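Local coordinates for nuclear import protein MOG1 (PDB 1JHS) that takes part in the Ran GTPase system of nuclear protein import and poly(A)+ mRNA export and interacts with the GTPase GSP1, at residues A[68-76]-A[95-106]. The protein carries 1 engineered substitution. Residues are numbered along the deposited sequence; the frame is centred on the assembly and turned at random.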
loop_
_atom_site.group_PDB
_atom_site.type_symbol
_atom_site.label_atom_id
_atom_site.label_comp_id
_atom_site.label_asym_id
_atom_site.label_seq_id
_atom_site.Cartn_x
_atom_site.Cartn_y
_atom_site.Cartn_z
ATOM N N SER A 68 -2.583 12.341 -17.263
ATOM C CA SER A 68 -1.172 12.751 -17.367
ATOM C C SER A 68 -0.487 13.147 -16.070
ATOM O O SER A 68 0.694 12.823 -15.852
ATOM C CB SER A 68 -1.030 13.936 -18.327
ATOM O OG SER A 68 -1.260 13.526 -19.658
ATOM N N ASP A 69 -1.208 13.891 -15.238
ATOM C CA ASP A 69 -0.675 14.373 -13.980
ATOM C C ASP A 69 -0.482 13.212 -13.007
ATOM O O ASP A 69 -1.402 12.417 -12.776
ATOM C CB ASP A 69 -1.618 15.411 -13.376
ATOM C CG ASP A 69 -1.101 15.971 -12.073
ATOM O OD1 ASP A 69 -1.733 15.703 -11.035
ATOM O OD2 ASP A 69 -0.057 16.672 -12.077
ATOM N N LEU A 70 0.717 13.130 -12.441
ATOM C CA LEU A 70 1.042 12.060 -11.518
ATOM C C LEU A 70 0.074 11.960 -10.337
ATOM O O LEU A 70 -0.472 10.887 -10.080
ATOM C CB LEU A 70 2.484 12.235 -11.001
ATOM C CG LEU A 70 2.952 11.279 -9.898
ATOM C CD1 LEU A 70 2.991 9.826 -10.421
ATOM C CD2 LEU A 70 4.335 11.715 -9.432
ATOM N N LYS A 71 -0.124 13.061 -9.607
ATOM C CA LYS A 71 -1.028 13.037 -8.449
ATOM C C LYS A 71 -2.467 12.672 -8.844
ATOM O O LYS A 71 -3.170 11.970 -8.118
ATOM C CB LYS A 71 -1.028 14.392 -7.723
ATOM C CG LYS A 71 -2.075 14.455 -6.611
ATOM C CD LYS A 71 -1.862 15.590 -5.648
ATOM C CE LYS A 71 -2.895 15.557 -4.524
ATOM N NZ LYS A 71 -2.732 16.759 -3.637
ATOM N N GLU A 72 -2.921 13.172 -9.988
ATOM C CA GLU A 72 -4.262 12.855 -10.452
ATOM C C GLU A 72 -4.391 11.362 -10.750
ATOM O O GLU A 72 -5.418 10.747 -10.435
ATOM C CB GLU A 72 -4.606 13.676 -11.702
ATOM C CG GLU A 72 -5.352 14.947 -11.401
ATOM C CD GLU A 72 -5.572 15.795 -12.655
ATOM O OE1 GLU A 72 -5.807 15.221 -13.748
ATOM O OE2 GLU A 72 -5.506 17.041 -12.530
ATOM N N ALA A 73 -3.351 10.772 -11.339
ATOM C CA ALA A 73 -3.369 9.335 -11.634
ATOM C C ALA A 73 -3.424 8.561 -10.303
ATOM O O ALA A 73 -4.128 7.558 -10.171
ATOM C CB ALA A 73 -2.118 8.936 -12.424
ATOM N N TRP A 74 -2.677 9.042 -9.325
ATOM C CA TRP A 74 -2.648 8.386 -8.021
ATOM C C TRP A 74 -4.035 8.460 -7.384
ATOM O O TRP A 74 -4.561 7.448 -6.890
ATOM C CB TRP A 74 -1.590 9.054 -7.136
ATOM C CG TRP A 74 -1.528 8.535 -5.727
ATOM C CD1 TRP A 74 -0.833 7.433 -5.276
ATOM C CD2 TRP A 74 -2.139 9.126 -4.581
ATOM N NE1 TRP A 74 -0.972 7.321 -3.903
ATOM C CE2 TRP A 74 -1.767 8.348 -3.455
ATOM C CE3 TRP A 74 -2.971 10.253 -4.388
ATOM C CZ2 TRP A 74 -2.204 8.651 -2.150
ATOM C CZ3 TRP A 74 -3.404 10.549 -3.083
ATOM C CH2 TRP A 74 -3.015 9.750 -1.988
ATOM N N GLN A 75 -4.649 9.640 -7.405
ATOM C CA GLN A 75 -5.991 9.782 -6.817
ATOM C C GLN A 75 -6.983 8.832 -7.463
ATOM O O GLN A 75 -7.855 8.277 -6.802
ATOM C CB GLN A 75 -6.486 11.231 -6.964
ATOM C CG GLN A 75 -5.629 12.236 -6.182
ATOM C CD GLN A 75 -6.096 13.683 -6.388
ATOM O OE1 GLN A 75 -6.163 14.173 -7.524
ATOM N NE2 GLN A 75 -6.426 14.355 -5.307
ATOM N N PHE A 76 -6.852 8.657 -8.775
ATOM C CA PHE A 76 -7.724 7.770 -9.520
ATOM C C PHE A 76 -7.576 6.342 -8.999
ATOM O O PHE A 76 -8.573 5.639 -8.785
ATOM C CB PHE A 76 -7.347 7.807 -11.011
ATOM C CG PHE A 76 -8.097 6.800 -11.855
ATOM C CD1 PHE A 76 -9.317 7.120 -12.427
ATOM C CD2 PHE A 76 -7.591 5.510 -12.032
ATOM C CE1 PHE A 76 -10.034 6.169 -13.161
ATOM C CE2 PHE A 76 -8.304 4.548 -12.766
ATOM C CZ PHE A 76 -9.522 4.879 -13.328
ATOM N N GLU A 95 1.212 12.746 1.951
ATOM C CA GLU A 95 1.387 12.576 0.508
ATOM C C GLU A 95 2.695 13.182 0.030
ATOM O O GLU A 95 3.153 14.189 0.558
ATOM C CB GLU A 95 0.218 13.187 -0.270
ATOM C CG GLU A 95 0.047 14.695 -0.092
ATOM C CD GLU A 95 -1.106 15.246 -0.923
ATOM O OE1 GLU A 95 -0.886 15.612 -2.102
ATOM O OE2 GLU A 95 -2.241 15.304 -0.396
ATOM N N ASP A 96 3.294 12.555 -0.973
ATOM C CA ASP A 96 4.554 13.044 -1.514
ATOM C C ASP A 96 4.802 12.608 -2.958
ATOM O O ASP A 96 4.455 11.498 -3.359
ATOM C CB ASP A 96 5.749 12.511 -0.715
ATOM C CG ASP A 96 5.798 13.020 0.716
ATOM O OD1 ASP A 96 5.404 12.268 1.642
ATOM O OD2 ASP A 96 6.243 14.171 0.923
ATOM N N THR A 97 5.409 13.500 -3.729
ATOM C CA THR A 97 5.834 13.144 -5.066
ATOM C C THR A 97 7.246 12.660 -4.761
ATOM O O THR A 97 8.113 13.458 -4.354
ATOM C CB THR A 97 5.919 14.349 -6.012
ATOM O OG1 THR A 97 4.597 14.726 -6.410
ATOM C CG2 THR A 97 6.681 13.969 -7.263
ATOM N N VAL A 98 7.480 11.365 -4.929
ATOM C CA VAL A 98 8.797 10.792 -4.653
ATOM C C VAL A 98 9.721 11.022 -5.867
ATOM O O VAL A 98 10.919 11.274 -5.715
ATOM C CB VAL A 98 8.669 9.297 -4.351
ATOM C CG1 VAL A 98 10.042 8.645 -4.369
ATOM C CG2 VAL A 98 8.004 9.113 -2.963
ATOM N N GLN A 99 9.151 10.945 -7.066
ATOM C CA GLN A 99 9.931 11.191 -8.278
ATOM C C GLN A 99 8.993 11.794 -9.311
ATOM O O GLN A 99 7.997 11.177 -9.682
ATOM C CB GLN A 99 10.559 9.903 -8.810
ATOM C CG GLN A 99 11.615 10.157 -9.907
ATOM C CD GLN A 99 12.382 8.900 -10.288
ATOM O OE1 GLN A 99 11.878 8.048 -11.026
ATOM N NE2 GLN A 99 13.603 8.761 -9.765
ATOM N N GLN A 100 9.301 13.011 -9.758
ATOM C CA GLN A 100 8.439 13.682 -10.711
ATOM C C GLN A 100 8.136 12.797 -11.895
ATOM O O GLN A 100 9.010 12.110 -12.436
ATOM C CB GLN A 100 9.051 15.012 -11.169
ATOM C CG GLN A 100 9.147 16.067 -10.049
ATOM C CD GLN A 100 7.788 16.514 -9.502
ATOM O OE1 GLN A 100 6.809 16.617 -10.252
ATOM N NE2 GLN A 100 7.728 16.815 -8.204
ATOM N N GLY A 101 6.855 12.785 -12.243
ATOM C CA GLY A 101 6.371 12.006 -13.359
ATOM C C GLY A 101 6.090 10.538 -13.117
ATOM O O GLY A 101 5.194 9.996 -13.755
ATOM N N THR A 102 6.774 9.885 -12.174
ATOM C CA THR A 102 6.527 8.460 -12.038
ATOM C C THR A 102 6.222 7.837 -10.683
ATOM O O THR A 102 5.663 6.750 -10.650
ATOM C CB THR A 102 7.682 7.658 -12.625
ATOM O OG1 THR A 102 8.865 7.934 -11.871
ATOM C CG2 THR A 102 7.911 8.023 -14.104
ATOM N N LYS A 103 6.567 8.501 -9.583
ATOM C CA LYS A 103 6.359 7.877 -8.274
ATOM C C LYS A 103 5.701 8.793 -7.267
ATOM O O LYS A 103 6.221 9.865 -6.967
ATOM C CB LYS A 103 7.690 7.385 -7.710
ATOM C CG LYS A 103 8.393 6.367 -8.595
ATOM C CD LYS A 103 9.774 5.991 -8.054
ATOM C CE LYS A 103 10.343 4.809 -8.839
ATOM N NZ LYS A 103 11.654 4.352 -8.249
ATOM N N PHE A 104 4.564 8.334 -6.738
ATOM C CA PHE A 104 3.792 9.108 -5.773
ATOM C C PHE A 104 3.362 8.201 -4.629
ATOM O O PHE A 104 2.997 7.044 -4.863
ATOM C CB PHE A 104 2.558 9.696 -6.476
ATOM C CG PHE A 104 1.932 10.831 -5.726
ATOM C CD1 PHE A 104 2.308 12.140 -5.990
ATOM C CD2 PHE A 104 0.999 10.579 -4.714
ATOM C CE1 PHE A 104 1.768 13.213 -5.255
ATOM C CE2 PHE A 104 0.448 11.636 -3.977
ATOM C CZ PHE A 104 0.839 12.957 -4.251
ATOM N N THR A 105 3.405 8.723 -3.398
ATOM C CA THR A 105 3.011 7.955 -2.218
ATOM C C THR A 105 2.109 8.770 -1.269
ATOM O O THR A 105 2.175 9.996 -1.239
ATOM C CB THR A 105 4.257 7.512 -1.391
ATOM O OG1 THR A 105 4.991 8.673 -0.955
ATOM C CG2 THR A 105 5.176 6.654 -2.231
ATOM N N GLY A 106 1.287 8.066 -0.488
ATOM C CA GLY A 106 0.437 8.741 0.478
ATOM C C GLY A 106 -0.237 7.738 1.409
ATOM O O GLY A 106 -0.176 6.524 1.165
HETATM O O HOH W 1 2.239 11.155 -14.380
HETATM O O HOH W 2 -4.493 15.486 -1.413
#
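Helix 70-76, which brings L70, K71 and W74 onto F104, crosses strand 103-106 at -51°, their axes 8.6 Å apart at closest approach. This is helix-on-sheet packing against the edge hairpin of the seven-stranded antiparallel sheet of the Mog1 fold, where classic beta bulges on both strands, at V98-Q99 and T102-K103, flank the turn. F104 is the residue on which L70, K71 and W74 converge: its CD2 lies 3.4 Å from W74 CG, over one face of the indole and offset toward the rim. The two ring planes are inclined at 50°. With an alanine at W74, F104 CD2 and CE2 would probably lose the indole they press on, and V128 O its N-H donor. A chi1 of 174° swings the L70 branch away from its amide N, so that CG reaches F104 CB (3.8 Å) and CD2 comes in against the turn, 3.6 Å from K103 O. D96 O sits over the centre of one F104 face; K71 CA stands above the opposite face, displaced toward its rim. K71 runs extended past the F104 rim, its CD 4.0 Å from F104 CZ, to a salt bridge with E95: K71 NZ meets the syn lone pair of E95 OE1 at 2.7 Å, while a water links K71 NZ to E95 OE2.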